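Local structure of peptidoglycan D,D-transpeptidase MrdA (Pseudomonas aeruginosa, 7KIS) at residues S406-M418 with K472-I484. The protein probably cross-links peptidoglycan during cell wall synthesis as a penicillin-binding D,D-transpeptidase of the inner membrane. Residues are numbered along the deposited sequence; the frame is centred on the assembly and turned at random.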
ATOM      1  N   SER A 406     -13.801  -6.978   3.250  1.00 34.11           N
ATOM      2  CA  SER A 406     -14.148  -5.640   2.784  1.00 39.50           C
ATOM      3  C   SER A 406     -13.935  -4.609   3.883  1.00 32.66           C
ATOM      4  O   SER A 406     -13.434  -3.509   3.622  1.00 40.66           O
ATOM      5  CB  SER A 406     -15.592  -5.607   2.285  1.00 36.35           C
ATOM      6  OG  SER A 406     -15.787  -4.540   1.373  1.00 40.51           O
ATOM      7  N   ARG A 407     -14.309  -4.947   5.121  1.00 31.00           N
ATOM      8  CA  ARG A 407     -14.082  -4.041   6.240  1.00 43.84           C
ATOM      9  C   ARG A 407     -12.598  -3.805   6.488  1.00 38.41           C
ATOM     10  O   ARG A 407     -12.243  -2.861   7.201  1.00 35.82           O
ATOM     11  CB  ARG A 407     -14.754  -4.583   7.503  1.00 36.21           C
ATOM     12  CG  ARG A 407     -16.225  -4.913   7.312  1.00 27.08           C
ATOM     13  CD  ARG A 407     -17.057  -4.561   8.534  1.00 40.48           C
ATOM     14  NE  ARG A 407     -16.544  -5.173   9.754  1.00 43.62           N
ATOM     15  CZ  ARG A 407     -16.976  -6.329  10.247  1.00 45.53           C
ATOM     16  NH1 ARG A 407     -17.929  -7.003   9.618  1.00 48.73           N
ATOM     17  NH2 ARG A 407     -16.455  -6.810  11.367  1.00 40.77           N
ATOM     18  N   PHE A 408     -11.730  -4.639   5.917  1.00 30.03           N
ATOM     19  CA  PHE A 408     -10.289  -4.442   5.976  1.00 29.35           C
ATOM     20  C   PHE A 408      -9.776  -3.554   4.849  1.00 37.00           C
ATOM     21  O   PHE A 408      -8.578  -3.252   4.813  1.00 32.40           O
ATOM     22  CB  PHE A 408      -9.565  -5.791   5.931  1.00 31.77           C
ATOM     23  CG  PHE A 408      -9.136  -6.296   7.278  1.00 31.43           C
ATOM     24  CD1 PHE A 408     -10.067  -6.762   8.190  1.00 33.03           C
ATOM     25  CD2 PHE A 408      -7.797  -6.302   7.634  1.00 37.03           C
ATOM     26  CE1 PHE A 408      -9.672  -7.226   9.433  1.00 35.09           C
ATOM     27  CE2 PHE A 408      -7.394  -6.765   8.874  1.00 34.96           C
ATOM     28  CZ  PHE A 408      -8.333  -7.228   9.773  1.00 33.34           C
ATOM     29  N   GLY A 409     -10.645  -3.142   3.929  1.00 35.58           N
ATOM     30  CA  GLY A 409     -10.273  -2.242   2.859  1.00 32.00           C
ATOM     31  C   GLY A 409     -10.063  -2.875   1.502  1.00 34.89           C
ATOM     32  O   GLY A 409      -9.626  -2.180   0.577  1.00 41.91           O
ATOM     33  N   PHE A 410     -10.365  -4.161   1.345  1.00 33.54           N
ATOM     34  CA  PHE A 410     -10.261  -4.829   0.055  1.00 33.08           C
ATOM     35  C   PHE A 410     -11.557  -4.662  -0.728  1.00 39.31           C
ATOM     36  O   PHE A 410     -12.649  -4.839  -0.180  1.00 44.52           O
ATOM     37  CB  PHE A 410      -9.935  -6.311   0.243  1.00 25.56           C
ATOM     38  CG  PHE A 410      -8.609  -6.559   0.903  1.00 29.63           C
ATOM     39  CD1 PHE A 410      -7.427  -6.261   0.245  1.00 34.69           C
ATOM     40  CD2 PHE A 410      -8.543  -7.084   2.184  1.00 31.88           C
ATOM     41  CE1 PHE A 410      -6.203  -6.485   0.851  1.00 33.36           C
ATOM     42  CE2 PHE A 410      -7.323  -7.309   2.796  1.00 30.21           C
ATOM     43  CZ  PHE A 410      -6.151  -7.009   2.127  1.00 28.35           C
ATOM     44  N   GLY A 411     -11.431  -4.323  -2.009  1.00 37.04           N
ATOM     45  CA  GLY A 411     -12.591  -4.073  -2.843  1.00 41.17           C
ATOM     46  C   GLY A 411     -12.613  -2.691  -3.467  1.00 39.45           C
ATOM     47  O   GLY A 411     -12.616  -2.568  -4.695  1.00 47.50           O
ATOM     48  N   GLN A 412     -12.684  -1.652  -2.644  1.00 34.90           N
ATOM     49  CA  GLN A 412     -12.544  -0.266  -3.077  1.00 41.41           C
ATOM     50  C   GLN A 412     -11.252   0.329  -2.517  1.00 41.42           C
ATOM     51  O   GLN A 412     -10.488  -0.333  -1.808  1.00 36.30           O
ATOM     52  CB  GLN A 412     -13.767   0.566  -2.692  1.00 44.97           C
ATOM     53  CG  GLN A 412     -14.178   0.501  -1.243  1.00 51.73           C
ATOM     54  CD  GLN A 412     -15.498   1.208  -1.009  1.00 58.79           C
ATOM     55  OE1 GLN A 412     -16.276   1.414  -1.942  1.00 67.18           O
ATOM     56  NE2 GLN A 412     -15.757   1.587   0.235  1.00 58.98           N
ATOM     57  N   LYS A 413     -11.015   1.599  -2.845  1.00 43.35           N
ATOM     58  CA  LYS A 413      -9.771   2.263  -2.481  1.00 38.51           C
ATOM     59  C   LYS A 413      -9.770   2.637  -1.004  1.00 32.13           C
ATOM     60  O   LYS A 413     -10.821   2.810  -0.381  1.00 34.57           O
ATOM     61  CB  LYS A 413      -9.591   3.531  -3.316  1.00 36.77           C
ATOM     62  CG  LYS A 413     -10.699   4.549  -3.065  1.00 38.07           C
ATOM     63  CD  LYS A 413     -11.245   5.173  -4.337  1.00 42.89           C
ATOM     64  CE  LYS A 413     -10.310   6.228  -4.894  1.00 48.28           C
ATOM     65  NZ  LYS A 413     -10.938   6.951  -6.036  1.00 40.86           N
ATOM     66  N   VAL A 414      -8.569   2.750  -0.444  1.00 34.63           N
ATOM     67  CA  VAL A 414      -8.387   2.932   0.987  1.00 34.93           C
ATOM     68  C   VAL A 414      -7.906   4.339   1.323  1.00 40.54           C
ATOM     69  O   VAL A 414      -8.365   4.937   2.298  1.00 37.32           O
ATOM     70  CB  VAL A 414      -7.425   1.870   1.565  1.00 28.07           C
ATOM     71  CG1 VAL A 414      -8.137   0.542   1.717  1.00 25.49           C
ATOM     72  CG2 VAL A 414      -6.200   1.724   0.683  1.00 34.57           C
ATOM     73  N   ALA A 415      -6.981   4.878   0.533  1.00 40.34           N
ATOM     74  CA  ALA A 415      -6.286   6.101   0.902  1.00 29.82           C
ATOM     75  C   ALA A 415      -7.214   7.309   0.808  1.00 35.93           C
ATOM     76  O   ALA A 415      -8.273   7.273   0.175  1.00 39.14           O
ATOM     77  CB  ALA A 415      -5.062   6.311   0.015  1.00 32.30           C
ATOM     78  N   LEU A 416      -6.790   8.398   1.450  1.00 35.71           N
ATOM     79  CA  LEU A 416      -7.551   9.641   1.449  1.00 33.52           C
ATOM     80  C   LEU A 416      -7.263  10.502   0.224  1.00 36.83           C
ATOM     81  O   LEU A 416      -8.195  11.051  -0.372  1.00 34.47           O
ATOM     82  CB  LEU A 416      -7.261  10.438   2.724  1.00 35.23           C
ATOM     83  CG  LEU A 416      -7.903  11.825   2.821  1.00 33.94           C
ATOM     84  CD1 LEU A 416      -9.419  11.730   2.704  1.00 43.06           C
ATOM     85  CD2 LEU A 416      -7.508  12.512   4.115  1.00 28.58           C
ATOM     86  N   ASP A 417      -5.994  10.626  -0.172  1.00 35.46           N
ATOM     87  CA  ASP A 417      -5.590  11.583  -1.199  1.00 29.00           C
ATOM     88  C   ASP A 417      -4.591  10.961  -2.177  1.00 33.80           C
ATOM     89  O   ASP A 417      -3.464  11.420  -2.340  1.00 40.81           O
ATOM     90  CB  ASP A 417      -5.000  12.835  -0.551  1.00 31.13           C
ATOM     91  CG  ASP A 417      -4.015  12.509   0.557  1.00 30.04           C
ATOM     92  OD1 ASP A 417      -3.477  11.384   0.567  1.00 23.32           O
ATOM     93  OD2 ASP A 417      -3.780  13.381   1.420  1.00 36.09           O
ATOM     94  N   MET A 418      -5.006   9.890  -2.848  1.00 44.23           N
ATOM     95  CA  MET A 418      -4.186   9.237  -3.861  1.00 43.45           C
ATOM     96  C   MET A 418      -4.953   9.204  -5.175  1.00 35.88           C
ATOM     97  O   MET A 418      -6.015   8.579  -5.262  1.00 40.48           O
ATOM     98  CB  MET A 418      -3.792   7.828  -3.420  1.00 30.76           C
ATOM     99  CG  MET A 418      -2.715   7.815  -2.347  1.00 30.58           C
ATOM    100  SD  MET A 418      -2.111   6.166  -1.947  1.00 64.73           S
ATOM    101  CE  MET A 418      -1.020   6.527  -0.574  1.00 43.93           C
ATOM    102  N   LYS A 472      -4.991  -2.524  15.949  1.00 32.51           N
ATOM    103  CA  LYS A 472      -6.059  -3.222  16.668  1.00 34.93           C
ATOM    104  C   LYS A 472      -7.445  -2.856  16.141  1.00 41.02           C
ATOM    105  O   LYS A 472      -8.422  -2.839  16.894  1.00 44.80           O
ATOM    106  CB  LYS A 472      -5.986  -2.954  18.175  1.00 37.45           C
ATOM    107  CG  LYS A 472      -4.637  -3.250  18.806  1.00 42.16           C
ATOM    108  CD  LYS A 472      -4.246  -4.701  18.616  1.00 31.38           C
ATOM    109  CE  LYS A 472      -3.008  -5.041  19.425  1.00 49.76           C
ATOM    110  NZ  LYS A 472      -3.190  -4.729  20.871  1.00 41.71           N
ATOM    111  N   GLY A 473      -7.545  -2.560  14.848  1.00 34.48           N
ATOM    112  CA  GLY A 473      -8.825  -2.363  14.205  1.00 31.75           C
ATOM    113  C   GLY A 473      -9.311  -0.934  14.099  1.00 40.32           C
ATOM    114  O   GLY A 473     -10.402  -0.711  13.558  1.00 43.93           O
ATOM    115  N   HIS A 474      -8.552   0.043  14.589  1.00 39.61           N
ATOM    116  CA  HIS A 474      -8.954   1.437  14.455  1.00 44.90           C
ATOM    117  C   HIS A 474      -8.691   1.888  13.026  1.00 40.30           C
ATOM    118  O   HIS A 474      -7.547   1.859  12.560  1.00 45.91           O
ATOM    119  CB  HIS A 474      -8.218   2.334  15.447  1.00 41.81           C
ATOM    120  CG  HIS A 474      -8.733   3.740  15.473  1.00 52.10           C
ATOM    121  ND1 HIS A 474      -9.908   4.110  14.854  1.00 61.74           N
ATOM    122  CD2 HIS A 474      -8.236   4.867  16.038  1.00 52.67           C
ATOM    123  CE1 HIS A 474     -10.114   5.402  15.037  1.00 62.46           C
ATOM    124  NE2 HIS A 474      -9.114   5.885  15.751  1.00 60.34           N
ATOM    125  N   TRP A 475      -9.746   2.308  12.334  1.00 39.17           N
ATOM    126  CA  TRP A 475      -9.676   2.598  10.908  1.00 39.91           C
ATOM    127  C   TRP A 475      -9.296   4.061  10.720  1.00 33.71           C
ATOM    128  O   TRP A 475     -10.074   4.961  11.050  1.00 40.58           O
ATOM    129  CB  TRP A 475     -11.008   2.288  10.232  1.00 38.60           C
ATOM    130  CG  TRP A 475     -10.935   1.171   9.241  1.00 41.01           C
ATOM    131  CD1 TRP A 475     -11.445  -0.086   9.384  1.00 43.71           C
ATOM    132  CD2 TRP A 475     -10.318   1.209   7.949  1.00 34.48           C
ATOM    133  NE1 TRP A 475     -11.185  -0.833   8.263  1.00 44.17           N
ATOM    134  CE2 TRP A 475     -10.494  -0.062   7.366  1.00 35.30           C
ATOM    135  CE3 TRP A 475      -9.634   2.193   7.228  1.00 34.18           C
ATOM    136  CZ2 TRP A 475     -10.010  -0.375   6.098  1.00 34.86           C
ATOM    137  CZ3 TRP A 475      -9.153   1.879   5.970  1.00 39.66           C
ATOM    138  CH2 TRP A 475      -9.344   0.606   5.417  1.00 40.75           C
ATOM    139  N   ILE A 476      -8.101   4.293  10.186  1.00 33.38           N
ATOM    140  CA  ILE A 476      -7.667   5.613   9.747  1.00 32.47           C
ATOM    141  C   ILE A 476      -7.072   5.456   8.358  1.00 33.26           C
ATOM    142  O   ILE A 476      -6.122   4.685   8.169  1.00 31.23           O
ATOM    143  CB  ILE A 476      -6.638   6.236  10.705  1.00 37.30           C
ATOM    144  CG1 ILE A 476      -7.171   6.252  12.140  1.00 41.14           C
ATOM    145  CG2 ILE A 476      -6.269   7.642  10.250  1.00 35.63           C
ATOM    146  CD1 ILE A 476      -6.090   6.378  13.190  1.00 44.78           C
ATOM    147  N   ARG A 477      -7.623   6.183   7.393  1.00 34.20           N
ATOM    148  CA  ARG A 477      -7.219   6.011   6.008  1.00 33.32           C
ATOM    149  C   ARG A 477      -5.802   6.539   5.797  1.00 32.78           C
ATOM    150  O   ARG A 477      -5.423   7.554   6.390  1.00 41.57           O
ATOM    151  CB  ARG A 477      -8.193   6.729   5.076  1.00 33.63           C
ATOM    152  CG  ARG A 477      -9.617   6.211   5.175  1.00 40.03           C
ATOM    153  CD  ARG A 477     -10.458   6.645   3.988  1.00 35.51           C
ATOM    154  NE  ARG A 477     -11.641   5.804   3.834  1.00 44.28           N
ATOM    155  CZ  ARG A 477     -12.493   5.890   2.818  1.00 47.78           C
ATOM    156  NH1 ARG A 477     -12.298   6.785   1.859  1.00 51.67           N
ATOM    157  NH2 ARG A 477     -13.543   5.081   2.763  1.00 48.13           N
ATOM    158  N   PRO A 478      -4.998   5.873   4.971  1.00 31.22           N
ATOM    159  CA  PRO A 478      -3.683   6.425   4.630  1.00 29.17           C
ATOM    160  C   PRO A 478      -3.837   7.744   3.893  1.00 30.17           C
ATOM    161  O   PRO A 478      -4.823   7.977   3.189  1.00 34.86           O
ATOM    162  CB  PRO A 478      -3.060   5.349   3.731  1.00 31.25           C
ATOM    163  CG  PRO A 478      -3.868   4.112   3.973  1.00 27.01           C
ATOM    164  CD  PRO A 478      -5.245   4.580   4.313  1.00 29.47           C
ATOM    165  N   HIS A 479      -2.848   8.616   4.060  1.00 32.43           N
ATOM    166  CA  HIS A 479      -2.891   9.917   3.414  1.00 30.34           C
ATOM    167  C   HIS A 479      -1.474  10.437   3.245  1.00 28.31           C
ATOM    168  O   HIS A 479      -0.647  10.308   4.152  1.00 32.99           O
ATOM    169  CB  HIS A 479      -3.739  10.916   4.216  1.00 28.84           C
ATOM    170  CG  HIS A 479      -3.374  10.995   5.667  1.00 35.23           C
ATOM    171  ND1 HIS A 479      -2.746  12.092   6.216  1.00 35.89           N
ATOM    172  CD2 HIS A 479      -3.558  10.119   6.683  1.00 34.64           C
ATOM    173  CE1 HIS A 479      -2.554  11.887   7.507  1.00 29.99           C
ATOM    174  NE2 HIS A 479      -3.037  10.696   7.816  1.00 30.04           N
ATOM    175  N   LEU A 480      -1.205  11.026   2.080  1.00 27.88           N
ATOM    176  CA  LEU A 480       0.094  11.637   1.828  1.00 29.16           C
ATOM    177  C   LEU A 480       0.170  13.029   2.444  1.00 24.75           C
ATOM    178  O   LEU A 480       1.103  13.335   3.194  1.00 29.98           O
ATOM    179  CB  LEU A 480       0.361  11.696   0.323  1.00 27.62           C
ATOM    180  CG  LEU A 480       0.428  10.348  -0.395  1.00 32.11           C
ATOM    181  CD1 LEU A 480      -0.130  10.450  -1.805  1.00 32.16           C
ATOM    182  CD2 LEU A 480       1.855   9.837  -0.419  1.00 38.66           C
ATOM    183  N   ALA A 481      -0.797  13.885   2.123  1.00 27.60           N
ATOM    184  CA  ALA A 481      -0.835  15.243   2.648  1.00 31.38           C
ATOM    185  C   ALA A 481      -0.968  15.246   4.164  1.00 32.43           C
ATOM    186  O   ALA A 481      -2.043  14.955   4.700  1.00 38.21           O
ATOM    187  CB  ALA A 481      -1.986  16.027   2.018  1.00 29.04           C
ATOM    188  N   LYS A 482       0.120  15.564   4.866  1.00 32.42           N
ATOM    189  CA  LYS A 482       0.055  15.663   6.319  1.00 32.55           C
ATOM    190  C   LYS A 482      -0.749  16.885   6.746  1.00 31.42           C
ATOM    191  O   LYS A 482      -1.631  16.789   7.606  1.00 28.90           O
ATOM    192  CB  LYS A 482       1.463  15.707   6.913  1.00 25.82           C
ATOM    193  CG  LYS A 482       1.524  15.309   8.379  1.00 19.32           C
ATOM    194  CD  LYS A 482       2.953  15.055   8.829  1.00 29.64           C
ATOM    195  CE  LYS A 482       3.052  14.989  10.347  1.00 30.96           C
ATOM    196  NZ  LYS A 482       2.178  13.927  10.926  1.00 17.03           N
ATOM    197  N   THR A 483      -0.450  18.045   6.160  1.00 34.34           N
ATOM    198  CA  THR A 483      -1.181  19.276   6.428  1.00 36.51           C
ATOM    199  C   THR A 483      -1.433  20.014   5.121  1.00 32.89           C
ATOM    200  O   THR A 483      -0.637  19.937   4.181  1.00 32.94           O
ATOM    201  CB  THR A 483      -0.433  20.221   7.389  1.00 33.10           C
ATOM    202  OG1 THR A 483       0.521  20.997   6.652  1.00 34.10           O
ATOM    203  CG2 THR A 483       0.284  19.450   8.488  1.00 34.33           C
ATOM    204  N   ILE A 484      -2.551  20.732   5.075  1.00 38.40           N
ATOM    205  CA  ILE A 484      -2.871  21.649   3.986  1.00 39.59           C
ATOM    206  C   ILE A 484      -3.020  23.036   4.592  1.00 43.04           C
ATOM    207  O   ILE A 484      -3.911  23.262   5.423  1.00 38.08           O
ATOM    208  CB  ILE A 484      -4.148  21.239   3.238  1.00 32.90           C
ATOM    209  CG1 ILE A 484      -4.124  19.747   2.906  1.00 35.34           C
ATOM    210  CG2 ILE A 484      -4.308  22.064   1.970  1.00 32.08           C
ATOM    211  CD1 ILE A 484      -3.199  19.398   1.767  1.00 40.30           C
TER
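The Schellman turn that ends helix 398-407 meets the ring of W475, and from there two irregular segments of the transpeptidase domain run side by side, the second leading toward strand 481-484. W475 NE1 donates to R407 O, a carbonyl at the C-terminal end of the helix, across 2.5 Å, a shortness that carries no weight at this resolution; the oxygen lies 17° out of the indole plane. The turn itself lies along the edge of the same ring: F408 C is near CZ2, followed by G409 N, from the residue whose positive phi closes the helix. The loop beyond it adds V414 CG1, 3.9 Å from W475 CH2. Q464 and L468 of helix 459-470 also touch the indole, which thus sits between the end of helix 398-407 and helix 459-470.

Further on, R477 passes its aliphatic part along V414 O, with CD 3.2 Å from that oxygen; extended from CG to NE, it keeps CB, CG and CD all alongside. A single backbone bond then ties the loops, L416 N to P478 O at 2.7 Å, while the CB atoms of A415 and P478 pack together and L416 lies against H479 CB.

Farther along, at L480 and A481, a carboxylate takes over. D417 OD1 accepts from L480 N at 2.8 Å on its syn side, and OD2 receives A481 N at 3.1 Å from above the carboxylate plane. With CG between the backbone N and carbonyl carbon (chi1 45°), D417 presents both oxygens to successive amides; Y211 OH also bonds OD2, so three bonds restrain the group's rotation. Beside it M418, extended beyond CG, crosses L480 at about a right angle, CG 3.7 Å from CD1, and both side chains rest on V280 of strand 280-286, in the domain's five-stranded antiparallel sheet.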